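PDB 2OD6: hypothetical protein from Uncultured marine organism, which is of unknown function but adopts a dimeric ferredoxin-like (dimeric alpha-beta barrel) fold and holds a 10-oxohexadecanoic acid molecule in its pocket. Local coordinates for residues W53-E57 with V58-V62. Numbering follows the deposited sequence.
Sequences WNKGE and VFRVV
V58 CG2 touches both K55 and R60, an example of a methyl packing on the aliphatic base of a lysine and the flat face of an arginine at a surface turn. CG2 meets CB of K55, with 3.6 Å between the two carbons, and the same methyl lies 4.0 Å above the plane of the R60 guanidinium, over the centre of one face. The rotation of V58 about CA-CB (chi1 -61°) sets CG2 between its own backbone N and carbonyl carbon, so that this methyl, rather than CG1, faces both neighbours. K55 and R60 run obliquely across one another: CG of K55 comes within 3.7 Å of NH1 of R60, whereas the like-charged ends stay apart, K55 NZ lying 5.9 Å from R60 NH1. R60 extends from the backbone with CG opposite its N (chi1 -178°) and bends only at chi3, which brings the guanidinium over the valine. Trimming V58 to an alanine would probably open a gap beside K55 CB and leave that guanidinium face without its methyl. The backbone of G56, E57 and V58 makes an inverse gamma turn centred on E57, where V58 N gives a weak, bent hydrogen bond to G56 O (2.9 Å, 140°). The charged ends have firmer partners: R60 NE forms a salt bridge with D14 on strand 7-15, and K55 NZ bonds T101 O of the second subunit. The loop joins strand 44-52, outermost of the sheet within this chain, to its antiparallel neighbour 59-67, with V61 on the latter strand packing against helix 18-40.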
loop_
_atom_site.group_PDB
_atom_site.type_symbol
_atom_site.label_atom_id
_atom_site.label_comp_id
_atom_site.label_asym_id
_atom_site.label_seq_id
_atom_site.Cartn_x
_atom_site.Cartn_y
_atom_site.Cartn_z
ATOM N N TRP A 53 -3.679 -2.905 -12.210
ATOM C CA TRP A 53 -3.780 -3.141 -13.666
ATOM C C TRP A 53 -2.670 -4.021 -14.303
ATOM O O TRP A 53 -2.816 -4.444 -15.465
ATOM C CB TRP A 53 -3.962 -1.835 -14.424
ATOM C CG TRP A 53 -2.909 -0.725 -14.119
ATOM C CD1 TRP A 53 -3.042 0.291 -13.300
ATOM C CD2 TRP A 53 -1.550 -0.661 -14.640
ATOM N NE1 TRP A 53 -1.895 1.042 -13.281
ATOM C CE2 TRP A 53 -0.967 0.486 -14.109
ATOM C CE3 TRP A 53 -0.813 -1.434 -15.556
ATOM C CZ2 TRP A 53 0.340 0.881 -14.426
ATOM C CZ3 TRP A 53 0.480 -1.056 -15.848
ATOM C CH2 TRP A 53 1.038 0.102 -15.299
ATOM N N ASN A 54 -1.651 -4.390 -13.524
ATOM C CA ASN A 54 -0.474 -5.129 -14.038
ATOM C C ASN A 54 -0.408 -6.584 -13.704
ATOM O O ASN A 54 0.620 -7.195 -13.871
ATOM C CB ASN A 54 0.832 -4.433 -13.612
ATOM C CG ASN A 54 1.172 -4.659 -12.144
ATOM O OD1 ASN A 54 0.306 -4.576 -11.289
ATOM N ND2 ASN A 54 2.433 -4.899 -11.852
ATOM N N LYS A 55 -1.514 -7.174 -13.286
ATOM C CA LYS A 55 -1.555 -8.597 -12.917
ATOM C C LYS A 55 -2.396 -9.361 -13.868
ATOM O O LYS A 55 -2.855 -10.497 -13.574
ATOM C CB LYS A 55 -2.089 -8.747 -11.487
ATOM C CG LYS A 55 -1.224 -8.125 -10.489
ATOM C CD LYS A 55 0.131 -8.724 -10.473
ATOM C CE LYS A 55 0.980 -7.983 -9.432
ATOM N NZ LYS A 55 2.403 -8.405 -9.444
ATOM N N GLY A 56 -2.596 -8.795 -15.063
ATOM C CA GLY A 56 -3.230 -9.589 -16.124
ATOM C C GLY A 56 -4.730 -9.614 -15.885
ATOM O O GLY A 56 -5.332 -8.621 -15.525
ATOM N N GLU A 57 -5.327 -10.768 -16.014
ATOM C CA GLU A 57 -6.780 -10.864 -16.005
ATOM C C GLU A 57 -7.341 -11.068 -14.567
ATOM O O GLU A 57 -7.888 -12.077 -14.216
ATOM C CB GLU A 57 -7.142 -11.970 -16.947
ATOM C CG GLU A 57 -8.577 -12.031 -17.301
ATOM C CD GLU A 57 -8.842 -13.028 -18.378
ATOM O OE1 GLU A 57 -8.100 -14.033 -18.512
ATOM O OE2 GLU A 57 -9.812 -12.792 -19.101
ATOM N N VAL A 58 -7.117 -10.097 -13.713
ATOM C CA VAL A 58 -7.635 -10.213 -12.367
ATOM C C VAL A 58 -8.430 -8.973 -12.078
ATOM O O VAL A 58 -8.207 -7.916 -12.677
ATOM C CB VAL A 58 -6.511 -10.358 -11.278
ATOM C CG1 VAL A 58 -5.711 -11.592 -11.536
ATOM C CG2 VAL A 58 -5.667 -9.171 -11.226
ATOM N N PHE A 59 -9.336 -9.112 -11.119
ATOM C CA PHE A 59 -10.153 -8.004 -10.694
ATOM C C PHE A 59 -9.811 -7.644 -9.278
ATOM O O PHE A 59 -10.238 -8.302 -8.364
ATOM C CB PHE A 59 -11.601 -8.430 -10.894
ATOM C CG PHE A 59 -11.859 -8.848 -12.256
ATOM C CD1 PHE A 59 -11.955 -7.931 -13.261
ATOM C CD2 PHE A 59 -11.846 -10.176 -12.565
ATOM C CE1 PHE A 59 -12.119 -8.343 -14.596
ATOM C CE2 PHE A 59 -12.024 -10.629 -13.901
ATOM C CZ PHE A 59 -12.175 -9.693 -14.922
ATOM N N ARG A 60 -9.106 -6.533 -9.028
ATOM C CA ARG A 60 -8.449 -6.460 -7.772
ATOM C C ARG A 60 -8.193 -5.007 -7.409
ATOM O O ARG A 60 -7.794 -4.242 -8.226
ATOM C CB ARG A 60 -7.126 -7.287 -7.849
ATOM C CG ARG A 60 -6.277 -7.371 -6.573
ATOM C CD ARG A 60 -4.947 -8.195 -6.778
ATOM N NE ARG A 60 -5.181 -9.617 -7.171
ATOM C CZ ARG A 60 -4.258 -10.401 -7.705
ATOM N NH1 ARG A 60 -3.030 -10.007 -7.860
ATOM N NH2 ARG A 60 -4.581 -11.648 -8.050
ATOM N N VAL A 61 -8.487 -4.707 -6.172
ATOM C CA VAL A 61 -8.183 -3.361 -5.618
ATOM C C VAL A 61 -7.325 -3.544 -4.431
ATOM O O VAL A 61 -7.426 -4.502 -3.711
ATOM C CB VAL A 61 -9.472 -2.599 -5.280
ATOM C CG1 VAL A 61 -10.286 -2.373 -6.603
ATOM C CG2 VAL A 61 -10.322 -3.312 -4.220
ATOM N N VAL A 62 -6.460 -2.563 -4.183
ATOM C CA VAL A 62 -5.797 -2.478 -2.914
ATOM C C VAL A 62 -6.339 -1.249 -2.187
ATOM O O VAL A 62 -6.329 -0.142 -2.712
ATOM C CB VAL A 62 -4.229 -2.371 -3.055
ATOM C CG1 VAL A 62 -3.538 -2.130 -1.676
ATOM C CG2 VAL A 62 -3.693 -3.646 -3.702
#